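Local coordinates for cpftsy (Physcomitrella patens, PDB 4AK9), which probably acts as the GTP-hydrolysing chloroplast receptor of the signal recognition particle, helping to deliver proteins to the thylakoid membrane, at residues 161-166 against 172-177; 216-221 against 259-264; 70-75 against 93-98; 140-145 against 300-305. One frame throughout, in Å; residues are numbered along the deposited sequence.

Contact 1. Residues 161-166 against 172-177; sequences EQLEVW and SEIVMA
Ile-174 and Leu-163 make the apolar half of this contact, in which one face of the helix segment 161-166 lies against the edge strand segment 172-177. The isoleucine is fully stretched, with CG1 anti to the backbone N (chi1 179°), and this drives its end methyl straight at the helix. Ile-174 CD1 reaches Leu-163 CG at 3.8 Å and lies against the helix backbone as well, 3.7 Å from Glu-164 N. Leu-163 meets it with the CB, CG and CD2 side of its chain and is itself buried, touching Ala-151 and residues of the probable P-loop.

The other half pairs a thioether with a carboxylate. Met-176 crosses Glu-164 at about a right angle, and its sulphur rests on the flat of the carboxylate: Met-176 SD is 3.6 Å from Glu-164 OE1 and 3.9 Å from Glu-164 OE2. The bend in the methionine (chi3 50°) carries the methyl along the helix, bringing Met-176 CE to 4.3 Å from Glu-161 N. With an alanine at Glu-164, the sulphur would probably lose the surface it lies on, and the methionine end would be freer to turn. No hydrogen bond joins the two segments.

Along one edge the strand is held by backbone bonds from Glu-173 and Val-175 to the parallel strand 147-150, while Val-175 faces helix 184-197. Strand 147-150, helix 158-170 and strand 173-175 thus form a beta-alpha-beta crossover at the border of the P-loop GTPase sheet.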
loop_
_atom_site.group_PDB
_atom_site.type_symbol
_atom_site.label_atom_id
_atom_site.label_comp_id
_atom_site.label_asym_id
_atom_site.label_seq_id
_atom_site.Cartn_x
_atom_site.Cartn_y
_atom_site.Cartn_z
ATOM N N GLU A 161 -12.361 30.351 6.152
ATOM C CA GLU A 161 -12.687 30.526 7.568
ATOM C C GLU A 161 -11.753 29.706 8.473
ATOM O O GLU A 161 -11.310 30.168 9.533
ATOM C CB GLU A 161 -14.142 30.137 7.814
ATOM C CG GLU A 161 -15.105 30.754 6.815
ATOM C CD GLU A 161 -16.536 30.251 6.985
ATOM O OE1 GLU A 161 -16.756 29.322 7.795
ATOM O OE2 GLU A 161 -17.440 30.786 6.302
ATOM N N GLN A 162 -11.453 28.485 8.051
ATOM C CA GLN A 162 -10.578 27.627 8.823
ATOM C C GLN A 162 -9.188 28.249 8.896
ATOM O O GLN A 162 -8.545 28.222 9.951
ATOM C CB GLN A 162 -10.495 26.247 8.187
ATOM C CG GLN A 162 -11.822 25.495 8.186
ATOM C CD GLN A 162 -11.745 24.175 7.425
ATOM O OE1 GLN A 162 -10.739 23.870 6.756
ATOM N NE2 GLN A 162 -12.812 23.380 7.521
ATOM N N LEU A 163 -8.751 28.842 7.785
ATOM C CA LEU A 163 -7.433 29.446 7.718
ATOM C C LEU A 163 -7.382 30.647 8.646
ATOM O O LEU A 163 -6.366 30.890 9.309
ATOM C CB LEU A 163 -7.123 29.855 6.267
ATOM C CG LEU A 163 -5.663 30.112 5.918
ATOM C CD1 LEU A 163 -4.807 28.899 6.301
ATOM C CD2 LEU A 163 -5.546 30.428 4.424
ATOM N N GLU A 164 -8.484 31.385 8.700
ATOM C CA GLU A 164 -8.606 32.566 9.564
ATOM C C GLU A 164 -8.377 32.197 11.035
ATOM O O GLU A 164 -7.733 32.928 11.795
ATOM C CB GLU A 164 -9.989 33.197 9.373
ATOM C CG GLU A 164 -10.087 34.658 9.787
ATOM C CD GLU A 164 -11.334 35.334 9.232
ATOM O OE1 GLU A 164 -12.252 34.612 8.769
ATOM O OE2 GLU A 164 -11.384 36.587 9.252
ATOM N N VAL A 165 -8.864 31.027 11.431
ATOM C CA VAL A 165 -8.652 30.563 12.791
ATOM C C VAL A 165 -7.172 30.315 13.065
ATOM O O VAL A 165 -6.642 30.665 14.124
ATOM C CB VAL A 165 -9.483 29.295 13.075
ATOM C CG1 VAL A 165 -9.285 28.846 14.501
ATOM C CG2 VAL A 165 -10.968 29.564 12.804
ATOM N N TRP A 166 -6.494 29.719 12.089
ATOM C CA TRP A 166 -5.068 29.494 12.232
ATOM C C TRP A 166 -4.295 30.793 12.241
ATOM O O TRP A 166 -3.257 30.907 12.935
ATOM C CB TRP A 166 -4.561 28.581 11.120
ATOM C CG TRP A 166 -4.920 27.153 11.374
ATOM C CD1 TRP A 166 -5.928 26.441 10.797
ATOM C CD2 TRP A 166 -4.305 26.284 12.325
ATOM N NE1 TRP A 166 -5.948 25.162 11.297
ATOM C CE2 TRP A 166 -4.971 25.046 12.244
ATOM C CE3 TRP A 166 -3.241 26.431 13.223
ATOM C CZ2 TRP A 166 -4.607 23.960 13.024
ATOM C CZ3 TRP A 166 -2.886 25.360 13.997
ATOM C CH2 TRP A 166 -3.567 24.132 13.894
ATOM N N SER A 172 -0.723 35.475 12.790
ATOM C CA SER A 172 -0.423 35.812 11.399
ATOM C C SER A 172 -1.533 36.675 10.853
ATOM O O SER A 172 -2.682 36.565 11.299
ATOM C CB SER A 172 -0.336 34.534 10.550
ATOM O OG SER A 172 0.633 33.645 11.088
ATOM N N GLU A 173 -1.205 37.516 9.874
ATOM C CA GLU A 173 -2.230 38.260 9.135
ATOM C C GLU A 173 -2.770 37.378 8.024
ATOM O O GLU A 173 -2.137 36.374 7.665
ATOM C CB GLU A 173 -1.641 39.549 8.543
ATOM C CG GLU A 173 -0.980 40.458 9.586
ATOM C CD GLU A 173 -1.981 41.028 10.591
ATOM O OE1 GLU A 173 -2.987 41.637 10.146
ATOM O OE2 GLU A 173 -1.764 40.861 11.821
ATOM N N ILE A 174 -3.924 37.741 7.470
ATOM C CA ILE A 174 -4.523 36.929 6.420
ATOM C C ILE A 174 -5.226 37.759 5.352
ATOM O O ILE A 174 -5.896 38.747 5.664
ATOM C CB ILE A 174 -5.505 35.865 7.005
ATOM C CG1 ILE A 174 -6.152 35.033 5.890
ATOM C CG2 ILE A 174 -6.601 36.522 7.855
ATOM C CD1 ILE A 174 -6.729 33.709 6.388
ATOM N N VAL A 175 -5.039 37.368 4.088
ATOM C CA VAL A 175 -5.780 37.951 2.975
ATOM C C VAL A 175 -6.838 36.957 2.523
ATOM O O VAL A 175 -6.526 35.777 2.252
ATOM C CB VAL A 175 -4.863 38.259 1.768
ATOM C CG1 VAL A 175 -5.702 38.601 0.531
ATOM C CG2 VAL A 175 -3.851 39.380 2.098
ATOM N N MET A 176 -8.086 37.418 2.427
ATOM C CA MET A 176 -9.180 36.559 1.978
ATOM C C MET A 176 -9.926 37.098 0.751
ATOM O O MET A 176 -9.691 38.229 0.324
ATOM C CB MET A 176 -10.146 36.303 3.134
ATOM C CG MET A 176 -9.450 35.731 4.362
ATOM S SD MET A 176 -10.602 35.288 5.670
ATOM C CE MET A 176 -11.777 34.317 4.716
ATOM N N ALA A 177 -10.815 36.278 0.186
ATOM C CA ALA A 177 -11.638 36.684 -0.962
ATOM C C ALA A 177 -12.643 37.793 -0.624
ATOM O O ALA A 177 -13.091 37.912 0.520
ATOM C CB ALA A 177 -12.362 35.477 -1.556
#

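Contact 2. Residues 216-221 against 259-264; sequences NLMEEL and NQVIGV
Val-261, in the last turn of helix 251-261, wedges between Met-218 and Leu-221 where this helix end and the loop after it pack on helix 215-231, beside the sheet of the P-loop GTPase domain. Between the segments side chains meet through carbons, without a hydrogen bond. Both valine methyls reach the methionine: Met-218 CG is 3.8 Å from Val-261 CG2 and equally far from CG1, which also lies 3.8 Å from Met-218 O. One turn on, Leu-221 CD2 packs 3.9 Å from Val-261 CG1. Leu-221 turns its CG away from the backbone N (chi1 -178°), and its forked end spreads over Ile-262, with CD2 4.0 Å from Ile-262 CG2 and CD1 4.1 Å from Ile-262 CD1. Replacing Leu-221 by alanine would probably open a gap under both Ile-262 and the valine methyl, since the branch carrying these contacts would be gone.

Beneath, Leu-221 reaches Val-122 and Ile-262 reaches Met-120, both on strand 117-123. A polar tie runs beside the apolar one: Arg-222 NE, on helix 215-231, hydrogen-bonds Val-261 O. Ile-262 is the first residue to leave helical geometry, and the chain then folds back so that Val-264 N donates to Asn-259 OD1 over 3.3 Å, in the carbonyl plane.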
loop_
_atom_site.group_PDB
_atom_site.type_symbol
_atom_site.label_atom_id
_atom_site.label_comp_id
_atom_site.label_asym_id
_atom_site.label_seq_id
_atom_site.Cartn_x
_atom_site.Cartn_y
_atom_site.Cartn_z
ATOM N N ASN A 216 -10.085 22.090 -15.735
ATOM C CA ASN A 216 -10.343 23.402 -15.152
ATOM C C ASN A 216 -9.559 23.658 -13.884
ATOM O O ASN A 216 -9.013 24.734 -13.704
ATOM C CB ASN A 216 -11.829 23.611 -14.885
ATOM C CG ASN A 216 -12.628 23.773 -16.160
ATOM O OD1 ASN A 216 -12.066 23.906 -17.256
ATOM N ND2 ASN A 216 -13.951 23.767 -16.029
ATOM N N LEU A 217 -9.524 22.668 -12.999
ATOM C CA LEU A 217 -8.780 22.788 -11.773
ATOM C C LEU A 217 -7.296 22.908 -12.080
ATOM O O LEU A 217 -6.583 23.691 -11.432
ATOM C CB LEU A 217 -9.023 21.559 -10.895
ATOM C CG LEU A 217 -8.962 21.718 -9.363
ATOM C CD1 LEU A 217 -8.156 22.940 -8.880
ATOM C CD2 LEU A 217 -10.367 21.736 -8.779
ATOM N N MET A 218 -6.838 22.132 -13.061
ATOM C CA MET A 218 -5.435 22.168 -13.460
ATOM C C MET A 218 -5.097 23.568 -13.911
ATOM O O MET A 218 -4.060 24.128 -13.532
ATOM C CB MET A 218 -5.157 21.196 -14.608
ATOM C CG MET A 218 -3.745 21.337 -15.169
ATOM S SD MET A 218 -3.499 20.549 -16.792
ATOM C CE MET A 218 -4.164 18.915 -16.434
ATOM N N GLU A 219 -5.994 24.135 -14.702
ATOM C CA GLU A 219 -5.734 25.433 -15.265
ATOM C C GLU A 219 -5.738 26.500 -14.193
ATOM O O GLU A 219 -4.942 27.439 -14.243
ATOM C CB GLU A 219 -6.731 25.748 -16.373
ATOM C CG GLU A 219 -6.329 26.966 -17.190
ATOM C CD GLU A 219 -4.816 27.024 -17.481
ATOM O OE1 GLU A 219 -4.256 26.015 -17.989
ATOM O OE2 GLU A 219 -4.187 28.085 -17.200
ATOM N N GLU A 220 -6.630 26.353 -13.211
ATOM C CA GLU A 220 -6.698 27.271 -12.091
ATOM C C GLU A 220 -5.428 27.280 -11.243
ATOM O O GLU A 220 -4.938 28.343 -10.825
ATOM C CB GLU A 220 -7.931 26.958 -11.222
ATOM C CG GLU A 220 -8.062 27.865 -9.992
ATOM C CD GLU A 220 -9.204 27.457 -9.063
ATOM O OE1 GLU A 220 -10.341 27.244 -9.559
ATOM O OE2 GLU A 220 -8.960 27.346 -7.835
ATOM N N LEU A 221 -4.875 26.098 -10.976
ATOM C CA LEU A 221 -3.650 26.053 -10.196
ATOM C C LEU A 221 -2.496 26.689 -10.967
ATOM O O LEU A 221 -1.681 27.427 -10.383
ATOM C CB LEU A 221 -3.321 24.599 -9.814
ATOM C CG LEU A 221 -2.090 24.317 -8.945
ATOM C CD1 LEU A 221 -1.946 25.266 -7.716
ATOM C CD2 LEU A 221 -2.151 22.827 -8.508
ATOM N N ASN A 259 2.523 16.906 -9.666
ATOM C CA ASN A 259 3.799 17.392 -10.160
ATOM C C ASN A 259 3.767 17.616 -11.678
ATOM O O ASN A 259 4.583 18.336 -12.228
ATOM C CB ASN A 259 4.929 16.426 -9.779
ATOM C CG ASN A 259 6.311 16.923 -10.197
ATOM O OD1 ASN A 259 6.777 18.010 -9.804
ATOM N ND2 ASN A 259 7.012 16.081 -10.965
ATOM N N GLN A 260 2.824 16.987 -12.356
ATOM C CA GLN A 260 2.635 17.297 -13.773
ATOM C C GLN A 260 1.961 18.660 -13.951
ATOM O O GLN A 260 2.215 19.330 -14.960
ATOM C CB GLN A 260 1.781 16.233 -14.454
ATOM C CG GLN A 260 2.589 15.043 -14.963
ATOM C CD GLN A 260 1.699 14.004 -15.597
ATOM O OE1 GLN A 260 0.828 13.437 -14.931
ATOM N NE2 GLN A 260 1.887 13.765 -16.905
ATOM N N VAL A 261 1.094 19.041 -13.012
ATOM C CA VAL A 261 0.442 20.364 -13.042
ATOM C C VAL A 261 1.385 21.527 -12.676
ATOM O O VAL A 261 1.428 22.553 -13.387
ATOM C CB VAL A 261 -0.812 20.404 -12.143
ATOM C CG1 VAL A 261 -1.455 21.796 -12.163
ATOM C CG2 VAL A 261 -1.833 19.353 -12.595
ATOM N N ILE A 262 2.168 21.363 -11.598
ATOM C CA ILE A 262 2.993 22.426 -11.049
ATOM C C ILE A 262 4.299 21.846 -10.518
ATOM O O ILE A 262 4.335 20.703 -10.047
ATOM C CB ILE A 262 2.182 23.212 -9.920
ATOM C CG1 ILE A 262 2.970 24.417 -9.407
ATOM C CG2 ILE A 262 1.779 22.275 -8.758
ATOM C CD1 ILE A 262 2.098 25.352 -8.494
ATOM N N GLY A 263 5.370 22.614 -10.584
ATOM C CA GLY A 263 6.672 22.141 -10.140
ATOM C C GLY A 263 6.755 22.022 -8.613
ATOM O O GLY A 263 7.073 23.010 -7.931
ATOM N N VAL A 264 6.539 20.815 -8.085
ATOM C CA VAL A 264 6.574 20.567 -6.629
ATOM C C VAL A 264 8.021 20.578 -6.159
ATOM O O VAL A 264 8.876 19.906 -6.752
ATOM C CB VAL A 264 5.920 19.199 -6.311
ATOM C CG1 VAL A 264 6.051 18.856 -4.804
ATOM C CG2 VAL A 264 4.457 19.193 -6.727
#

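Contact 3. Residues 70-75 against 93-98; sequences VDTIRK and KKNIFK
Asn-95 ND2 is the polar atom around which this helix pair meets: it makes a weak hydrogen bond to Ile-69 O, just ahead of the segment 70-75, while carbons of Thr-72 and Ile-73 close on it. Ile-73 CG1 stands 3.6 Å from Asn-95 ND2 and Thr-72 CB 3.7 Å from the same nitrogen. Thr-72 and Asn-95 reach toward each other from opposite directions; the threonine methyl lies obliquely off the amide plane, with Thr-72 CG2 3.7 Å from Asn-95 ND2 and 4.0 Å from Asn-95 OD1.

The hydroxyl of Thr-72 takes no part in this meeting. With OG1 beside the backbone N (chi1 -56°), it bonds instead to Lys-68 O, one turn back in its own helix, and the methyl is left to meet Asn-95.

The contact joins helices 63-78 and 85-101 of the SRP54-type helical bundle. Helix 45-58 covers a further side of helix 63-78, where Val-70 packs on Leu-49 and Leu-56, and Arg-74 makes salt bridges to Glu-46, Asp-50 and Glu-53. Helix 85-101 turns Ile-96 and Phe-97 to the C-terminal helix 309-316.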
loop_
_atom_site.group_PDB
_atom_site.type_symbol
_atom_site.label_atom_id
_atom_site.label_comp_id
_atom_site.label_asym_id
_atom_site.label_seq_id
_atom_site.Cartn_x
_atom_site.Cartn_y
_atom_site.Cartn_z
ATOM N N VAL A 70 17.039 -4.360 -0.852
ATOM C CA VAL A 70 17.474 -5.706 -0.527
ATOM C C VAL A 70 18.510 -6.233 -1.537
ATOM O O VAL A 70 19.449 -6.945 -1.151
ATOM C CB VAL A 70 16.252 -6.630 -0.342
ATOM C CG1 VAL A 70 16.659 -8.085 -0.110
ATOM C CG2 VAL A 70 15.401 -6.114 0.852
ATOM N N ASP A 71 18.385 -5.830 -2.799
ATOM C CA ASP A 71 19.287 -6.313 -3.853
ATOM C C ASP A 71 20.727 -5.914 -3.564
ATOM O O ASP A 71 21.637 -6.716 -3.734
ATOM C CB ASP A 71 18.847 -5.815 -5.224
ATOM C CG ASP A 71 19.184 -6.801 -6.346
ATOM O OD1 ASP A 71 19.316 -8.021 -6.082
ATOM O OD2 ASP A 71 19.320 -6.346 -7.502
ATOM N N THR A 72 20.930 -4.694 -3.074
ATOM C CA THR A 72 22.262 -4.249 -2.642
ATOM C C THR A 72 22.844 -5.144 -1.523
ATOM O O THR A 72 24.049 -5.466 -1.513
ATOM C CB THR A 72 22.183 -2.779 -2.158
ATOM O OG1 THR A 72 21.642 -1.967 -3.211
ATOM C CG2 THR A 72 23.548 -2.267 -1.790
ATOM N N ILE A 73 21.995 -5.547 -0.585
ATOM C CA ILE A 73 22.390 -6.440 0.492
ATOM C C ILE A 73 22.768 -7.814 -0.051
ATOM O O ILE A 73 23.773 -8.404 0.382
ATOM C CB ILE A 73 21.261 -6.590 1.528
ATOM C CG1 ILE A 73 20.995 -5.244 2.222
ATOM C CG2 ILE A 73 21.554 -7.699 2.562
ATOM C CD1 ILE A 73 19.755 -5.272 3.092
ATOM N N ARG A 74 21.960 -8.328 -0.986
ATOM C CA ARG A 74 22.242 -9.611 -1.638
ATOM C C ARG A 74 23.634 -9.607 -2.289
ATOM O O ARG A 74 24.372 -10.595 -2.146
ATOM C CB ARG A 74 21.174 -9.984 -2.697
ATOM C CG ARG A 74 19.730 -10.089 -2.166
ATOM C CD ARG A 74 18.690 -10.450 -3.273
ATOM N NE ARG A 74 17.322 -10.185 -2.814
ATOM C CZ ARG A 74 16.527 -11.070 -2.201
ATOM N NH1 ARG A 74 16.950 -12.315 -1.995
ATOM N NH2 ARG A 74 15.298 -10.710 -1.800
ATOM N N LYS A 75 23.977 -8.531 -3.015
ATOM C CA LYS A 75 25.294 -8.431 -3.685
ATOM C C LYS A 75 26.425 -8.381 -2.663
ATOM O O LYS A 75 27.461 -9.031 -2.841
ATOM C CB LYS A 75 25.423 -7.186 -4.573
ATOM C CG LYS A 75 24.193 -6.811 -5.372
ATOM C CD LYS A 75 24.054 -7.591 -6.659
ATOM C CE LYS A 75 22.920 -6.994 -7.484
ATOM N NZ LYS A 75 22.853 -7.561 -8.868
ATOM N N LYS A 93 19.955 -0.233 7.218
ATOM C CA LYS A 93 19.795 1.155 7.649
ATOM C C LYS A 93 20.553 2.106 6.747
ATOM O O LYS A 93 20.018 3.152 6.376
ATOM C CB LYS A 93 20.228 1.344 9.114
ATOM C CG LYS A 93 19.391 0.543 10.098
ATOM C CD LYS A 93 19.897 0.681 11.551
ATOM C CE LYS A 93 19.963 2.148 11.965
ATOM N NZ LYS A 93 20.287 2.316 13.414
ATOM N N LYS A 94 21.801 1.774 6.407
ATOM C CA LYS A 94 22.600 2.662 5.554
ATOM C C LYS A 94 22.038 2.814 4.157
ATOM O O LYS A 94 22.081 3.896 3.595
ATOM C CB LYS A 94 24.063 2.210 5.475
ATOM C CG LYS A 94 24.766 2.355 6.791
ATOM C CD LYS A 94 26.171 1.759 6.785
ATOM C CE LYS A 94 26.795 1.867 8.177
ATOM N NZ LYS A 94 27.874 0.858 8.394
ATOM N N ASN A 95 21.516 1.728 3.596
ATOM C CA ASN A 95 20.951 1.765 2.265
ATOM C C ASN A 95 19.702 2.636 2.248
ATOM O O ASN A 95 19.469 3.359 1.281
ATOM C CB ASN A 95 20.594 0.374 1.752
ATOM C CG ASN A 95 21.821 -0.480 1.486
ATOM O OD1 ASN A 95 22.942 0.029 1.402
ATOM N ND2 ASN A 95 21.611 -1.792 1.351
ATOM N N ILE A 96 18.930 2.597 3.330
ATOM C CA ILE A 96 17.743 3.445 3.406
ATOM C C ILE A 96 18.164 4.898 3.522
ATOM O O ILE A 96 17.618 5.770 2.855
ATOM C CB ILE A 96 16.791 3.029 4.557
ATOM C CG1 ILE A 96 16.216 1.656 4.240
ATOM C CG2 ILE A 96 15.661 4.064 4.711
ATOM C CD1 ILE A 96 15.541 0.964 5.420
ATOM N N PHE A 97 19.168 5.171 4.351
ATOM C CA PHE A 97 19.704 6.523 4.426
ATOM C C PHE A 97 20.195 7.025 3.062
ATOM O O PHE A 97 19.932 8.153 2.678
ATOM C CB PHE A 97 20.831 6.603 5.458
ATOM C CG PHE A 97 21.458 7.957 5.543
ATOM C CD1 PHE A 97 20.861 8.953 6.284
ATOM C CD2 PHE A 97 22.632 8.244 4.854
ATOM C CE1 PHE A 97 21.430 10.222 6.345
ATOM C CE2 PHE A 97 23.208 9.501 4.930
ATOM C CZ PHE A 97 22.602 10.491 5.675
ATOM N N LYS A 98 20.909 6.180 2.321
ATOM C CA LYS A 98 21.381 6.591 1.000
ATOM C C LYS A 98 20.261 6.905 0.026
ATOM O O LYS A 98 20.322 7.912 -0.678
ATOM C CB LYS A 98 22.313 5.526 0.419
ATOM C CG LYS A 98 23.614 5.479 1.174
ATOM C CD LYS A 98 24.576 4.432 0.634
ATOM C CE LYS A 98 25.092 4.790 -0.766
ATOM N NZ LYS A 98 24.185 4.368 -1.880
#

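Contact 4. Residues 140-145 against 300-305; sequences FKKEGV and GIDDLQ
A single salt bridge is all that links these two segments: Lys-142 NZ lies 3.5 Å from Asp-302 OD1, bridging backbones whose nearest CA atoms, those of Lys-142 and Asp-302, are 10.4 Å apart. It spans the surface between the C-terminal end of helix 126-142, whose first turn belongs to the probable P-loop of the GTPase fold, and the turn leading into the antiparallel edge strand 304-306. The lysine approaches obliquely and lays its last carbons by the carboxylate too, CD 3.9 Å and CE 4.0 Å from Asp-302 OD1. A bend at chi3 (52°) turns its end in that direction. The same oxygen accepts a hydrogen bond from Asn-138 ND2, one turn back on the helix, so OD1 has a neutral and a charged partner; the lysine is likely to add an electrostatic pull to a carboxylate that Asn-138 already holds.

Each segment is shaped by its own bonds. A Schellman motif ends the helix: Val-145 N bonds to Phe-140 O at 3.0 Å, Gly-144 N to Lys-141 O, and Gly-144 takes the positive phi (83°) of the C-prime residue. Glu-143 N also reaches Phe-140 O, from the opposite face of its carbonyl plane to Val-145 N. On the other side, residues 300-303 make a type I beta turn, closed by Asp-303 N to Gly-300 O at 3.0 Å, and Lys-135 NZ bonds to Gly-300 O. Gln-305 folds back over the turn, its NE2 meeting Asp-302 O at 2.8 Å with a C=O...N angle of 171°.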
loop_
_atom_site.group_PDB
_atom_site.type_symbol
_atom_site.label_atom_id
_atom_site.label_comp_id
_atom_site.label_asym_id
_atom_site.label_seq_id
_atom_site.Cartn_x
_atom_site.Cartn_y
_atom_site.Cartn_z
ATOM N N PHE A 140 7.129 29.596 11.871
ATOM C CA PHE A 140 7.715 30.875 11.491
ATOM C C PHE A 140 7.574 31.911 12.599
ATOM O O PHE A 140 8.517 32.661 12.893
ATOM C CB PHE A 140 7.072 31.394 10.209
ATOM C CG PHE A 140 7.529 30.677 8.972
ATOM C CD1 PHE A 140 8.856 30.749 8.577
ATOM C CD2 PHE A 140 6.636 29.968 8.196
ATOM C CE1 PHE A 140 9.285 30.085 7.432
ATOM C CE2 PHE A 140 7.050 29.309 7.046
ATOM C CZ PHE A 140 8.368 29.367 6.662
ATOM N N LYS A 141 6.392 31.954 13.198
ATOM C CA LYS A 141 6.099 32.891 14.300
ATOM C C LYS A 141 7.017 32.685 15.494
ATOM O O LYS A 141 7.479 33.642 16.100
ATOM C CB LYS A 141 4.635 32.770 14.724
ATOM C CG LYS A 141 3.681 33.306 13.651
ATOM C CD LYS A 141 4.065 34.747 13.275
ATOM C CE LYS A 141 3.080 35.380 12.293
ATOM N NZ LYS A 141 3.489 36.775 11.890
ATOM N N LYS A 142 7.315 31.427 15.800
ATOM C CA LYS A 142 8.207 31.106 16.904
ATOM C C LYS A 142 9.628 31.585 16.639
ATOM O O LYS A 142 10.411 31.761 17.566
ATOM C CB LYS A 142 8.188 29.599 17.184
ATOM C CG LYS A 142 7.043 29.169 18.092
ATOM C CD LYS A 142 6.752 27.687 17.948
ATOM C CE LYS A 142 8.017 26.836 18.118
ATOM N NZ LYS A 142 8.089 25.680 17.143
ATOM N N GLU A 143 9.955 31.808 15.374
ATOM C CA GLU A 143 11.281 32.308 15.022
ATOM C C GLU A 143 11.327 33.811 14.737
ATOM O O GLU A 143 12.343 34.324 14.250
ATOM C CB GLU A 143 11.852 31.504 13.851
ATOM C CG GLU A 143 12.221 30.079 14.253
ATOM C CD GLU A 143 12.947 29.306 13.141
ATOM O OE1 GLU A 143 12.531 29.418 11.960
ATOM O OE2 GLU A 143 13.922 28.586 13.468
ATOM N N GLY A 144 10.233 34.511 15.034
ATOM C CA GLY A 144 10.195 35.962 14.897
ATOM C C GLY A 144 9.893 36.442 13.485
ATOM O O GLY A 144 9.942 37.647 13.186
ATOM N N VAL A 145 9.576 35.485 12.617
ATOM C CA VAL A 145 9.254 35.753 11.216
ATOM C C VAL A 145 7.822 36.309 11.082
ATOM O O VAL A 145 6.884 35.817 11.718
ATOM C CB VAL A 145 9.423 34.454 10.376
ATOM C CG1 VAL A 145 9.031 34.669 8.913
ATOM C CG2 VAL A 145 10.859 33.938 10.496
ATOM N N GLY A 300 -0.888 17.682 17.666
ATOM C CA GLY A 300 -0.456 18.934 18.283
ATOM C C GLY A 300 0.058 19.974 17.293
ATOM O O GLY A 300 0.526 19.634 16.198
ATOM N N ILE A 301 -0.013 21.248 17.668
ATOM C CA ILE A 301 0.403 22.297 16.761
ATOM C C ILE A 301 1.910 22.192 16.475
ATOM O O ILE A 301 2.384 22.584 15.401
ATOM C CB ILE A 301 0.004 23.707 17.288
ATOM C CG1 ILE A 301 0.243 24.773 16.206
ATOM C CG2 ILE A 301 0.740 24.010 18.604
ATOM C CD1 ILE A 301 -0.263 26.172 16.568
ATOM N N ASP A 302 2.668 21.631 17.408
ATOM C CA ASP A 302 4.107 21.515 17.192
ATOM C C ASP A 302 4.484 20.153 16.581
ATOM O O ASP A 302 5.663 19.796 16.484
ATOM C CB ASP A 302 4.864 21.772 18.501
ATOM C CG ASP A 302 4.760 23.232 18.967
ATOM O OD1 ASP A 302 5.058 24.148 18.163
ATOM O OD2 ASP A 302 4.367 23.463 20.135
ATOM N N ASP A 303 3.482 19.399 16.162
ATOM C CA ASP A 303 3.741 18.043 15.679
ATOM C C ASP A 303 4.109 17.956 14.188
ATOM O O ASP A 303 4.197 16.867 13.627
ATOM C CB ASP A 303 2.570 17.126 16.014
ATOM C CG ASP A 303 2.495 16.814 17.510
ATOM O OD1 ASP A 303 3.549 16.940 18.185
ATOM O OD2 ASP A 303 1.399 16.444 17.992
ATOM N N LEU A 304 4.321 19.103 13.559
ATOM C CA LEU A 304 4.835 19.146 12.189
ATOM C C LEU A 304 6.332 19.351 12.291
ATOM O O LEU A 304 6.809 20.393 12.760
ATOM C CB LEU A 304 4.208 20.301 11.410
ATOM C CG LEU A 304 4.613 20.361 9.938
ATOM C CD1 LEU A 304 3.938 19.209 9.152
ATOM C CD2 LEU A 304 4.225 21.728 9.378
ATOM N N GLN A 305 7.092 18.339 11.901
ATOM C CA GLN A 305 8.533 18.368 12.142
ATOM C C GLN A 305 9.293 18.410 10.829
ATOM O O GLN A 305 8.875 17.786 9.850
ATOM C CB GLN A 305 8.957 17.137 12.944
ATOM C CG GLN A 305 8.474 17.188 14.401
ATOM C CD GLN A 305 9.112 18.350 15.140
ATOM O OE1 GLN A 305 10.332 18.560 15.046
ATOM N NE2 GLN A 305 8.305 19.122 15.864
#

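In the fold
Contact 3 comes first along the chain, in the helical bundle; the other three belong to the GTPase domain that follows. There contact 4 ties residues 140-145 to 300-305, and contacts 1 and 2 both fall, in that order, within the span between. Contacts 1 and 4, with centres about 17 Å apart, touch through Trp-166 and Ile-301 and through Ser-172 and Lys-141. Their strands 173-175 and 304-306 are the two outermost strands of the sheet within this chain. Contact 2 lies about 23 Å from contact 1 between centres. Contact 3, about 45 Å from contact 1, lies on the far side of the chain's centre, reflecting the separate bundle and GTPase domains.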